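Local coordinates for protein betaine aldehyde dehydrogenase (Staphylococcus aureus subsp. aureus COL, PDB 4QTO) that catalyses the oxidation of betaine aldehyde to glycine betaine, using NAD as the hydride acceptor, at residues G241-M244 / S245-E249; G257-E260 / T261-I265; E426-Q429 / E430-L434; I319-N323 / S324-K328; T92-T95 / R96-V100. One frame throughout, in Å; residues are numbered along the deposited sequence.

Interaction 1 of 5, residues G241-M244 / S245-E249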
loop_
_atom_site.group_PDB
_atom_site.type_symbol
_atom_site.label_atom_id
_atom_site.label_comp_id
_atom_site.label_asym_id
_atom_site.label_seq_id
_atom_site.Cartn_x
_atom_site.Cartn_y
_atom_site.Cartn_z
ATOM N N GLY A 241 14.195 -9.120 -34.185
ATOM C CA GLY A 241 14.362 -8.374 -32.936
ATOM C C GLY A 241 14.123 -6.896 -33.093
ATOM O O GLY A 241 13.517 -6.262 -32.201
ATOM N N ASP A 242 14.563 -6.336 -34.220
ATOM C CA ASP A 242 14.346 -4.923 -34.467
ATOM C C ASP A 242 12.876 -4.563 -34.558
ATOM O O ASP A 242 12.457 -3.497 -34.076
ATOM C CB ASP A 242 15.095 -4.444 -35.705
ATOM C CG ASP A 242 16.597 -4.301 -35.467
ATOM O OD1 ASP A 242 17.058 -4.350 -34.294
ATOM O OD2 ASP A 242 17.309 -4.130 -36.470
ATOM N N VAL A 243 12.057 -5.412 -35.205
ATOM C CA VAL A 243 10.620 -5.135 -35.245
ATOM C C VAL A 243 9.996 -5.239 -33.859
ATOM O O VAL A 243 9.190 -4.398 -33.467
ATOM C CB VAL A 243 9.889 -6.109 -36.230
ATOM C CG1 VAL A 243 8.372 -6.045 -36.103
ATOM C CG2 VAL A 243 10.309 -5.814 -37.649
ATOM N N MET A 244 10.398 -6.241 -33.090
ATOM C CA MET A 244 9.835 -6.416 -31.756
ATOM C C MET A 244 10.177 -5.295 -30.794
ATOM O O MET A 244 9.377 -4.972 -29.916
ATOM C CB MET A 244 10.234 -7.760 -31.175
ATOM C CG MET A 244 9.612 -8.895 -31.973
ATOM S SD MET A 244 9.961 -10.513 -31.254
ATOM C CE MET A 244 8.949 -10.373 -29.751
ATOM N N SER A 245 11.336 -4.672 -30.978
ATOM C CA SER A 245 11.719 -3.580 -30.080
ATOM C C SER A 245 11.410 -2.201 -30.642
ATOM O O SER A 245 11.331 -1.236 -29.877
ATOM C CB SER A 245 13.193 -3.648 -29.731
ATOM O OG SER A 245 13.991 -3.652 -30.901
ATOM N N GLY A 246 11.229 -2.090 -31.945
ATOM C CA GLY A 246 11.079 -0.792 -32.587
ATOM C C GLY A 246 9.749 -0.440 -33.207
ATOM O O GLY A 246 9.639 0.606 -33.843
ATOM N N HIS A 247 8.750 -1.312 -33.075
ATOM C CA HIS A 247 7.459 -1.066 -33.699
ATOM C C HIS A 247 6.654 -0.024 -32.925
ATOM O O HIS A 247 6.627 -0.023 -31.668
ATOM C CB HIS A 247 6.665 -2.363 -33.812
ATOM C CG HIS A 247 5.588 -2.308 -34.835
ATOM N ND1 HIS A 247 4.382 -1.695 -34.598
ATOM C CD2 HIS A 247 5.554 -2.723 -36.120
ATOM C CE1 HIS A 247 3.637 -1.763 -35.683
ATOM N NE2 HIS A 247 4.324 -2.394 -36.622
ATOM N N LYS A 248 5.968 0.849 -33.649
ATOM C CA LYS A 248 5.215 1.920 -33.018
ATOM C C LYS A 248 4.015 1.480 -32.191
ATOM O O LYS A 248 3.561 2.219 -31.321
ATOM C CB LYS A 248 4.747 2.954 -34.063
ATOM C CG LYS A 248 3.682 2.454 -35.000
ATOM C CD LYS A 248 3.232 3.595 -35.932
ATOM C CE LYS A 248 1.876 3.267 -36.535
ATOM N NZ LYS A 248 1.371 4.305 -37.483
ATOM N N GLU A 249 3.515 0.276 -32.451
ATOM C CA GLU A 249 2.330 -0.227 -31.716
ATOM C C GLU A 249 2.667 -0.952 -30.422
ATOM O O GLU A 249 1.755 -1.440 -29.738
ATOM C CB GLU A 249 1.469 -1.137 -32.593
ATOM C CG GLU A 249 0.856 -0.408 -33.767
ATOM C CD GLU A 249 -0.051 0.743 -33.365
ATOM O OE1 GLU A 249 -0.627 0.756 -32.252
ATOM O OE2 GLU A 249 -0.227 1.643 -34.215
HETATM O O HOH W 1 16.381 -4.827 -31.512
#
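S245 binds G241 twice. Its amide N lies 3.0 Å from G241 O, and its hydroxyl OG also stands 3.0 Å from G241 O. The two donors reach this carbonyl from opposite faces of its plane, the amide tilted by 20° and the hydroxyl by 30°, so they do not compete for one approach. The hydroxyl can do this because chi1 is 56°, which sets OG between the backbone N and the carbonyl carbon and turns it back over the preceding turn. With its proton given to G241, S245 OG accepts from water 1 at 2.7 Å. The same water donates to D242 OD1 at 2.9 Å, and N268 is hydrogen-bonded to both of these side chains.

Past S245 the helical bonding weakens. G246 N makes only weak bonds to D242 O and V243 O, and H247 N, 3.1 Å from V243 O, is weakly bound as well. H247 CD2 comes to 4.4 Å from V243 CG1, which meets the ring obliquely. At the ring edge, E249 N donates in plane to H247 ND1 at 3.0 Å, which limits its rotation. The weak bonds of G246 and H247, and the departure of H247 from helical angles, mark the C-terminal end of helix 237-246, which joins parallel strands 230-232 and 252-256 of the Rossmann-type domain; the S245 hydroxyl adds a serine bond back to the preceding turn.

Interaction 2 of 5, residues G257-E260 / T261-I265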
loop_
_atom_site.group_PDB
_atom_site.type_symbol
_atom_site.label_atom_id
_atom_site.label_comp_id
_atom_site.label_asym_id
_atom_site.label_seq_id
_atom_site.Cartn_x
_atom_site.Cartn_y
_atom_site.Cartn_z
ATOM N N GLY A 257 18.455 -11.158 -21.478
ATOM C CA GLY A 257 19.533 -11.672 -22.322
ATOM C C GLY A 257 20.835 -10.940 -22.123
ATOM O O GLY A 257 21.075 -10.394 -21.072
ATOM N N GLY A 258 21.666 -10.953 -23.161
ATOM C CA GLY A 258 23.008 -10.350 -23.050
ATOM C C GLY A 258 22.997 -8.845 -23.059
ATOM O O GLY A 258 22.108 -8.223 -23.675
ATOM N N ILE A 259 24.000 -8.271 -22.430
ATOM C CA ILE A 259 24.125 -6.815 -22.307
ATOM C C ILE A 259 24.174 -6.087 -23.649
ATOM O O ILE A 259 23.494 -5.073 -23.824
ATOM C CB ILE A 259 25.258 -6.425 -21.350
ATOM C CG1 ILE A 259 25.252 -4.943 -21.095
ATOM C CG2 ILE A 259 26.620 -6.883 -21.875
ATOM C CD1 ILE A 259 26.172 -4.490 -19.974
ATOM N N GLU A 260 24.964 -6.577 -24.595
ATOM C CA GLU A 260 25.088 -5.830 -25.877
ATOM C C GLU A 260 23.790 -5.814 -26.660
ATOM O O GLU A 260 23.385 -4.769 -27.199
ATOM C CB GLU A 260 26.300 -6.311 -26.687
ATOM C CG GLU A 260 27.626 -5.958 -25.986
ATOM C CD GLU A 260 27.791 -4.445 -25.661
ATOM O OE1 GLU A 260 27.529 -3.565 -26.531
ATOM O OE2 GLU A 260 28.159 -4.096 -24.499
ATOM N N THR A 261 23.074 -6.931 -26.649
ATOM C CA THR A 261 21.778 -7.003 -27.306
ATOM C C THR A 261 20.779 -6.121 -26.562
ATOM O O THR A 261 19.990 -5.408 -27.197
ATOM C CB THR A 261 21.269 -8.456 -27.359
ATOM O OG1 THR A 261 22.193 -9.200 -28.173
ATOM C CG2 THR A 261 19.895 -8.537 -27.987
ATOM N N GLY A 262 20.803 -6.155 -25.228
ATOM C CA GLY A 262 19.902 -5.317 -24.451
ATOM C C GLY A 262 20.070 -3.827 -24.740
ATOM O O GLY A 262 19.078 -3.084 -24.810
ATOM N N LYS A 263 21.310 -3.377 -24.846
ATOM C CA LYS A 263 21.562 -1.948 -25.135
ATOM C C LYS A 263 20.987 -1.583 -26.509
ATOM O O LYS A 263 20.392 -0.515 -26.667
ATOM C CB LYS A 263 23.045 -1.636 -25.062
ATOM C CG LYS A 263 23.603 -1.737 -23.663
ATOM C CD LYS A 263 25.073 -1.445 -23.645
ATOM C CE LYS A 263 25.552 -1.421 -22.206
ATOM N NZ LYS A 263 27.006 -1.221 -22.131
ATOM N N HIS A 264 21.159 -2.473 -27.485
ATOM C CA HIS A 264 20.629 -2.282 -28.850
ATOM C C HIS A 264 19.112 -2.194 -28.820
ATOM O O HIS A 264 18.520 -1.325 -29.461
ATOM C CB HIS A 264 21.106 -3.413 -29.752
ATOM C CG HIS A 264 20.567 -3.355 -31.145
ATOM N ND1 HIS A 264 21.133 -2.580 -32.136
ATOM C CD2 HIS A 264 19.533 -4.010 -31.724
ATOM C CE1 HIS A 264 20.452 -2.742 -33.262
ATOM N NE2 HIS A 264 19.465 -3.591 -33.031
ATOM N N ILE A 265 18.490 -3.096 -28.071
ATOM C CA ILE A 265 17.031 -3.092 -27.889
ATOM C C ILE A 265 16.532 -1.784 -27.297
ATOM O O ILE A 265 15.560 -1.203 -27.778
ATOM C CB ILE A 265 16.610 -4.287 -27.044
ATOM C CG1 ILE A 265 16.748 -5.527 -27.929
ATOM C CG2 ILE A 265 15.190 -4.131 -26.479
ATOM C CD1 ILE A 265 16.447 -6.839 -27.228
#
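K263 lays its aliphatic chain along I259, the two side chains running side by side and pointing the same way. K263 CE is 3.7 Å from I259 CG1 and 3.8 Å from I259 CD1, so K263 CE packs against the CG1-CD1 arm of I259. Two conformations produce this overlap: I259 sends CG1 opposite its own amide nitrogen (chi1 -172°), and K263 is extended all the way beyond CG. Closer to the backbone, K263 CG rests 3.3 Å from I259 O, the carbonyl that also receives K263 N at 2.9 Å.

E260 approaches the lysine from another direction. A bend at chi2 (-55°) curls its carboxylate back, yet E260 OE2 stays 3.9 Å from K263 NZ, a long salt bridge that probably contributes modestly. The ammonium has stronger partners elsewhere: Q485 OE1 and the backbone oxygen of N271 in the second subunit.

Regular helix bonding supports these side chains. G258, at the N-cap position, opens it with its carbonyl, G258 O lying 2.9 Å from G262 N, and E260 O accepts from H264 N at 3.2 Å. Helix 259-269 is the connection of a beta-alpha-beta unit between strands 252-256 and 275-279. I265 packs on V253 and F255 of the first strand, T261 also touches F255, and K263 is turned to the subunit interface, where it meets A270 of the second subunit.

Interaction 3 of 5, residues E426-Q429 / E430-L434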
loop_
_atom_site.group_PDB
_atom_site.type_symbol
_atom_site.label_atom_id
_atom_site.label_comp_id
_atom_site.label_asym_id
_atom_site.label_seq_id
_atom_site.Cartn_x
_atom_site.Cartn_y
_atom_site.Cartn_z
ATOM N N GLU A 426 40.599 -7.816 3.064
ATOM C CA GLU A 426 41.107 -7.758 4.427
ATOM C C GLU A 426 40.013 -7.453 5.445
ATOM O O GLU A 426 39.928 -8.091 6.500
ATOM C CB GLU A 426 42.214 -6.708 4.516
ATOM C CG GLU A 426 42.936 -6.652 5.835
ATOM C CD GLU A 426 43.708 -7.936 6.163
ATOM O OE1 GLU A 426 44.151 -8.666 5.236
ATOM O OE2 GLU A 426 43.885 -8.173 7.369
ATOM N N THR A 427 39.197 -6.458 5.133
ATOM C CA THR A 427 38.182 -5.950 6.014
ATOM C C THR A 427 36.785 -5.942 5.392
ATOM O O THR A 427 36.610 -6.041 4.191
ATOM C CB THR A 427 38.493 -4.455 6.333
ATOM O OG1 THR A 427 38.430 -3.669 5.126
ATOM C CG2 THR A 427 39.889 -4.271 6.976
ATOM N N GLU A 428 35.798 -5.746 6.244
ATOM C CA GLU A 428 34.424 -5.590 5.802
ATOM C C GLU A 428 34.307 -4.450 4.762
ATOM O O GLU A 428 33.633 -4.585 3.738
ATOM C CB GLU A 428 33.624 -5.309 7.060
ATOM C CG GLU A 428 32.193 -5.005 6.896
ATOM C CD GLU A 428 31.539 -4.659 8.245
ATOM O OE1 GLU A 428 32.014 -5.128 9.306
ATOM O OE2 GLU A 428 30.510 -3.958 8.196
ATOM N N GLN A 429 34.992 -3.335 5.024
ATOM C CA GLN A 429 34.975 -2.191 4.110
ATOM C C GLN A 429 35.545 -2.540 2.740
ATOM O O GLN A 429 34.989 -2.157 1.706
ATOM C CB GLN A 429 35.729 -0.998 4.730
ATOM C CG GLN A 429 35.064 -0.418 5.983
ATOM C CD GLN A 429 35.136 -1.274 7.266
ATOM O OE1 GLN A 429 36.004 -2.166 7.458
ATOM N NE2 GLN A 429 34.221 -0.955 8.198
ATOM N N GLU A 430 36.642 -3.290 2.727
ATOM C CA GLU A 430 37.250 -3.719 1.454
ATOM C C GLU A 430 36.338 -4.705 0.697
ATOM O O GLU A 430 36.211 -4.627 -0.524
ATOM C CB GLU A 430 38.633 -4.328 1.660
ATOM C CG GLU A 430 39.303 -4.574 0.316
ATOM C CD GLU A 430 40.733 -5.100 0.382
ATOM O OE1 GLU A 430 41.159 -5.684 1.400
ATOM O OE2 GLU A 430 41.425 -4.918 -0.627
ATOM N N ALA A 431 35.672 -5.603 1.417
ATOM C CA ALA A 431 34.724 -6.555 0.793
ATOM C C ALA A 431 33.636 -5.790 0.026
ATOM O O ALA A 431 33.300 -6.106 -1.113
ATOM C CB ALA A 431 34.081 -7.466 1.834
ATOM N N ILE A 432 33.067 -4.790 0.693
ATOM C CA ILE A 432 32.037 -3.961 0.079
ATOM C C ILE A 432 32.576 -3.193 -1.148
ATOM O O ILE A 432 31.927 -3.159 -2.209
ATOM C CB ILE A 432 31.460 -2.967 1.112
ATOM C CG1 ILE A 432 30.694 -3.742 2.204
ATOM C CG2 ILE A 432 30.592 -1.946 0.406
ATOM C CD1 ILE A 432 30.472 -2.915 3.453
ATOM N N GLN A 433 33.753 -2.584 -1.002
ATOM C CA GLN A 433 34.355 -1.814 -2.102
ATOM C C GLN A 433 34.601 -2.688 -3.332
ATOM O O GLN A 433 34.266 -2.308 -4.450
ATOM C CB GLN A 433 35.646 -1.149 -1.653
ATOM C CG GLN A 433 35.449 -0.013 -0.674
ATOM C CD GLN A 433 36.751 0.562 -0.155
ATOM O OE1 GLN A 433 37.841 0.221 -0.635
ATOM N NE2 GLN A 433 36.645 1.445 0.841
ATOM N N LEU A 434 35.165 -3.877 -3.124
ATOM C CA LEU A 434 35.422 -4.799 -4.229
ATOM C C LEU A 434 34.133 -5.314 -4.849
ATOM O O LEU A 434 33.970 -5.338 -6.063
ATOM C CB LEU A 434 36.270 -5.980 -3.760
ATOM C CG LEU A 434 37.718 -5.642 -3.450
ATOM C CD1 LEU A 434 38.388 -6.860 -2.844
ATOM C CD2 LEU A 434 38.440 -5.217 -4.726
#
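T427 and E430 form the tight part of this turn. T427 OG1 accepts from E430 N at 3.0 Å, a capping bond with a fairly straight N-H...O angle of 159°. The threonine can reach because chi1 is 63°, which places the hydroxyl between its own N and carbonyl carbon and tips it toward the first turn. The side chains cross at about a right angle, with T427 OG1 3.5 Å from E430 CB. E430 then extends back past the cap, and E430 OE1 accepts a hydrogen bond from E426 N at 2.8 Å. That donor meets the anti side of the carboxylate, 31° out of its plane, so the bond is short but not ideally directed. T427 N is buried without a partner; a true capping box would have bonded it. A carboxylate beside a helix start is probably favoured by the helix dipole.

On the exposed side, Q429 and Q433 meet through Q429 O and not side chain to side chain. Q433 N donates to Q429 O at 3.0 Å, while Q429, bent at chi2, makes no close contact with 430-434 beyond CB. The flank facing helix 451-460 differs: I432 CG1 lies 3.4 Å from E428 O, and the E428 carboxylate forms a salt bridge with R456. The geometry is that of a threonine N-cap, beginning helix 428-436 just after strand 419-425 in the alpha/beta fold of the catalytic domain of aldehyde dehydrogenases.

Interaction 4 of 5, residues I319-N323 / S324-K328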
loop_
_atom_site.group_PDB
_atom_site.type_symbol
_atom_site.label_atom_id
_atom_site.label_comp_id
_atom_site.label_asym_id
_atom_site.label_seq_id
_atom_site.Cartn_x
_atom_site.Cartn_y
_atom_site.Cartn_z
ATOM N N ILE A 319 33.971 -14.775 -6.320
ATOM C CA ILE A 319 34.091 -15.116 -4.898
ATOM C C ILE A 319 35.062 -14.138 -4.254
ATOM O O ILE A 319 36.165 -13.883 -4.771
ATOM C CB ILE A 319 34.541 -16.552 -4.672
ATOM C CG1 ILE A 319 33.510 -17.537 -5.254
ATOM C CG2 ILE A 319 34.787 -16.788 -3.179
ATOM C CD1 ILE A 319 33.977 -18.949 -5.392
ATOM N N LEU A 320 34.638 -13.546 -3.147
ATOM C CA LEU A 320 35.432 -12.607 -2.354
ATOM C C LEU A 320 35.561 -13.254 -0.989
ATOM O O LEU A 320 34.570 -13.425 -0.283
ATOM C CB LEU A 320 34.765 -11.251 -2.245
ATOM C CG LEU A 320 34.673 -10.465 -3.526
ATOM C CD1 LEU A 320 33.698 -9.320 -3.488
ATOM C CD2 LEU A 320 36.043 -9.946 -3.845
ATOM N N VAL A 321 36.781 -13.662 -0.619
ATOM C CA VAL A 321 36.990 -14.422 0.626
ATOM C C VAL A 321 37.986 -13.691 1.519
ATOM O O VAL A 321 38.993 -13.115 1.056
ATOM C CB VAL A 321 37.440 -15.880 0.331
ATOM C CG1 VAL A 321 38.744 -15.921 -0.435
ATOM C CG2 VAL A 321 37.547 -16.684 1.621
ATOM N N GLN A 322 37.710 -13.664 2.803
ATOM C CA GLN A 322 38.570 -12.939 3.717
ATOM C C GLN A 322 40.004 -13.499 3.670
ATOM O O GLN A 322 40.177 -14.707 3.672
ATOM C CB GLN A 322 37.952 -12.902 5.131
ATOM C CG GLN A 322 38.592 -11.852 5.998
ATOM C CD GLN A 322 37.671 -11.383 7.114
ATOM O OE1 GLN A 322 36.750 -12.081 7.559
ATOM N NE2 GLN A 322 37.870 -10.139 7.529
ATOM N N ASN A 323 41.000 -12.596 3.629
ATOM C CA ASN A 323 42.385 -13.012 3.492
ATOM C C ASN A 323 42.812 -14.070 4.479
ATOM O O ASN A 323 43.592 -14.986 4.135
ATOM C CB ASN A 323 43.338 -11.812 3.581
ATOM C CG ASN A 323 43.294 -10.939 2.341
ATOM O OD1 ASN A 323 43.102 -11.432 1.218
ATOM N ND2 ASN A 323 43.505 -9.642 2.527
ATOM N N SER A 324 42.339 -13.949 5.709
ATOM C CA SER A 324 42.691 -14.885 6.758
ATOM C C SER A 324 42.365 -16.346 6.481
ATOM O O SER A 324 43.043 -17.247 6.999
ATOM C CB SER A 324 42.031 -14.428 8.075
ATOM O OG SER A 324 40.637 -14.288 7.880
ATOM N N ILE A 325 41.317 -16.597 5.691
ATOM C CA ILE A 325 40.914 -17.956 5.331
ATOM C C ILE A 325 41.014 -18.254 3.838
ATOM O O ILE A 325 40.546 -19.304 3.392
ATOM C CB ILE A 325 39.506 -18.312 5.828
ATOM C CG1 ILE A 325 38.409 -17.392 5.273
ATOM C CG2 ILE A 325 39.488 -18.322 7.354
ATOM C CD1 ILE A 325 37.020 -18.008 5.243
ATOM N N LYS A 326 41.624 -17.346 3.085
ATOM C CA LYS A 326 41.672 -17.511 1.639
ATOM C C LYS A 326 42.373 -18.785 1.204
ATOM O O LYS A 326 41.865 -19.496 0.350
ATOM C CB LYS A 326 42.324 -16.280 1.016
ATOM C CG LYS A 326 42.452 -16.339 -0.478
ATOM C CD LYS A 326 42.953 -14.988 -0.947
ATOM C CE LYS A 326 43.211 -14.949 -2.419
ATOM N NZ LYS A 326 44.430 -15.728 -2.746
ATOM N N ASP A 327 43.529 -19.094 1.788
ATOM C CA ASP A 327 44.238 -20.322 1.414
ATOM C C ASP A 327 43.434 -21.598 1.755
ATOM O O ASP A 327 43.327 -22.505 0.945
ATOM C CB ASP A 327 45.617 -20.335 2.031
ATOM C CG ASP A 327 46.506 -19.247 1.483
ATOM O OD1 ASP A 327 46.264 -18.771 0.347
ATOM O OD2 ASP A 327 47.502 -18.910 2.138
ATOM N N LYS A 328 42.864 -21.643 2.962
ATOM C CA LYS A 328 42.026 -22.761 3.409
ATOM C C LYS A 328 40.838 -22.929 2.453
ATOM O O LYS A 328 40.488 -24.047 2.020
ATOM C CB LYS A 328 41.507 -22.421 4.822
ATOM C CG LYS A 328 40.595 -23.431 5.476
ATOM C CD LYS A 328 39.979 -22.899 6.749
ATOM C CE LYS A 328 39.105 -23.952 7.392
ATOM N NZ LYS A 328 38.502 -23.490 8.674
HETATM O O HOH W 2 44.770 -17.570 4.052
#
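V321 provides the apolar contact, with one methyl each for I325 and K326, two of the residues that follow the strand. Its CG2 reaches I325 CG1 at 3.8 Å, the two side chains meeting aslant, while V321 CG1 lies 3.7 Å from K326 CG and there the chains cross at about a right angle. With V321 chi1 at 60°, CG1 sits between backbone N and carbonyl carbon and CG2 opposite the N, and this fork spreads the methyls over both neighbours. K326 contributes its aliphatic part here, while its NZ forms a salt bridge with E330.

The backbone bonds close the turn between these groups. I325 N donates to Q322 O at 3.0 Å, but it arrives 43° out of the carbonyl plane, well off the lone-pair direction. K326 N makes a weak bond to N323 O at 3.2 Å. Here strand 318-322, an inner strand of the seven-stranded sheet, passes directly into helix 323-337, a beta-alpha junction in an alpha/beta fold. The strand and helix axes are inclined at 115° and come within 6.2 Å of each other, which brings V321 against I325 and K326.

Polar side chains join the junction to its surroundings. N323 ND2 and Q322 NE2 are hydrogen-bonded to the side chain and backbone of E426, respectively, and S324 OG and Q322 OE1 bind D290.

One bridge runs through solvent: water 2 donates to N323 O at 2.8 Å and accepts from D327 N at 3.0 Å.

Interaction 5 of 5, residues T92-T95 / R96-V100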
loop_
_atom_site.group_PDB
_atom_site.type_symbol
_atom_site.label_atom_id
_atom_site.label_comp_id
_atom_site.label_asym_id
_atom_site.label_seq_id
_atom_site.Cartn_x
_atom_site.Cartn_y
_atom_site.Cartn_z
ATOM N N THR A 92 -13.028 -9.042 -16.513
ATOM C CA THR A 92 -12.851 -8.749 -15.082
ATOM C C THR A 92 -11.516 -9.280 -14.593
ATOM O O THR A 92 -10.999 -10.293 -15.081
ATOM C CB THR A 92 -13.961 -9.320 -14.169
ATOM O OG1 THR A 92 -13.856 -10.739 -14.086
ATOM C CG2 THR A 92 -15.358 -8.887 -14.627
ATOM N N ALA A 93 -10.917 -8.597 -13.612
ATOM C CA ALA A 93 -9.606 -9.045 -13.108
ATOM C C ALA A 93 -9.720 -10.415 -12.458
ATOM O O ALA A 93 -8.822 -11.238 -12.573
ATOM C CB ALA A 93 -9.014 -8.021 -12.145
ATOM N N GLU A 94 -10.837 -10.658 -11.786
ATOM C CA GLU A 94 -11.072 -11.960 -11.129
ATOM C C GLU A 94 -11.076 -13.087 -12.172
ATOM O O GLU A 94 -10.448 -14.123 -11.977
ATOM C CB GLU A 94 -12.411 -11.929 -10.401
ATOM C CG GLU A 94 -12.725 -13.226 -9.672
ATOM C CD GLU A 94 -14.133 -13.195 -9.100
ATOM O OE1 GLU A 94 -15.115 -13.205 -9.888
ATOM O OE2 GLU A 94 -14.279 -13.127 -7.846
ATOM N N THR A 95 -11.713 -12.848 -13.308
ATOM C CA THR A 95 -11.730 -13.840 -14.397
ATOM C C THR A 95 -10.358 -14.023 -15.024
ATOM O O THR A 95 -9.969 -15.151 -15.291
ATOM C CB THR A 95 -12.834 -13.515 -15.419
ATOM O OG1 THR A 95 -14.104 -13.732 -14.796
ATOM C CG2 THR A 95 -12.739 -14.441 -16.656
ATOM N N ARG A 96 -9.623 -12.931 -15.235
ATOM C CA ARG A 96 -8.266 -13.044 -15.733
ATOM C C ARG A 96 -7.426 -13.902 -14.785
ATOM O O ARG A 96 -6.678 -14.773 -15.214
ATOM C CB ARG A 96 -7.629 -11.678 -15.966
ATOM C CG ARG A 96 -8.290 -10.861 -17.086
ATOM C CD ARG A 96 -7.378 -9.752 -17.583
ATOM N NE ARG A 96 -7.033 -8.817 -16.528
ATOM C CZ ARG A 96 -7.650 -7.671 -16.279
ATOM N NH1 ARG A 96 -8.552 -7.193 -17.129
ATOM N NH2 ARG A 96 -7.251 -6.945 -15.243
ATOM N N GLY A 97 -7.586 -13.683 -13.485
ATOM C CA GLY A 97 -6.861 -14.472 -12.517
ATOM C C GLY A 97 -7.212 -15.955 -12.595
ATOM O O GLY A 97 -6.329 -16.817 -12.493
ATOM N N LYS A 98 -8.485 -16.275 -12.789
ATOM C CA LYS A 98 -8.880 -17.694 -12.922
ATOM C C LYS A 98 -8.191 -18.351 -14.132
ATOM O O LYS A 98 -7.797 -19.518 -14.062
ATOM C CB LYS A 98 -10.383 -17.842 -13.059
ATOM C CG LYS A 98 -11.173 -17.502 -11.802
ATOM C CD LYS A 98 -12.681 -17.617 -12.083
ATOM C CE LYS A 98 -13.600 -17.010 -11.015
ATOM N NZ LYS A 98 -13.307 -17.615 -9.718
ATOM N N LYS A 99 -8.082 -17.616 -15.230
ATOM C CA LYS A 99 -7.428 -18.140 -16.430
ATOM C C LYS A 99 -5.935 -18.345 -16.186
ATOM O O LYS A 99 -5.354 -19.327 -16.637
ATOM C CB LYS A 99 -7.662 -17.205 -17.627
ATOM C CG LYS A 99 -9.095 -17.174 -18.133
ATOM C CD LYS A 99 -9.324 -18.222 -19.152
ATOM C CE LYS A 99 -10.642 -18.040 -19.871
ATOM N NZ LYS A 99 -10.733 -19.151 -20.837
ATOM N N VAL A 100 -5.291 -17.418 -15.476
ATOM C CA VAL A 100 -3.868 -17.567 -15.175
ATOM C C VAL A 100 -3.682 -18.785 -14.239
ATOM O O VAL A 100 -2.707 -19.538 -14.367
ATOM C CB VAL A 100 -3.289 -16.245 -14.636
ATOM C CG1 VAL A 100 -1.845 -16.433 -14.215
ATOM C CG2 VAL A 100 -3.387 -15.155 -15.698
#
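R96 N donates to T92 O at 3.0 Å, lying in the carbonyl plane with an N-H...O angle of 167°, and so starts a regular helical series. A93 O follows with G97 N at 2.9 Å, and E94 and T95 accept in the same way from K98 and K99. The turn is closed at its start: T92 OG1 accepts a hydrogen bond from T95 N at 3.1 Å, a capping bond.

Among the side chains, R96 doubles back over this first turn. A bend at chi3 (-60°) carries its guanidinium toward the helix start, so that A93 CA and T92 O lie over one of its faces, both displaced toward the rim. R96 NH2 is 3.7 Å from A93 CB, and R96 CG passes T92 O at 3.4 Å.

On another flank E94 and K98 run side by side in the same direction, E94 CG 4.1 Å from K98 CE. Their charged ends do not meet, E94 OE1 being 4.8 Å from K98 NZ. E94 OE2 instead binds Q477 of the fourth subunit, and K98 NZ binds N138 of that subunit. The opposite charges probably still steady each other at this range. The chemistry therefore divides the contact: backbone bonds and the threonine cap hold the turn, R96 folds over it and ties it to A196 O through NE, and the ends of E94 and K98 are committed to tetramer contacts.

Interactions 1 and 2 belong to successive helices of the Rossmann-type domain and touch, D242 OD1 lying 2.8 Å from H264 NE2 in a probable hydrogen bond. Interactions 3 and 4 also touch, through E426 bonds to N323 and Q322 and through L434 CB packing 4.0 Å from L320 CD2. The two pairs are far apart, interaction 1 centred about 48 Å from the centre of interaction 4. Interactions 2, 3 and 4 are surface contacts; 1 and 5 are partly buried. Interaction 1 marks a fraying helix end; 2, 3 and 5 mark helix starts, capped by threonine in 3 and 5; 4 alone joins a strand to a helix by apolar side chains. Interactions 2 and 5 also face other subunits.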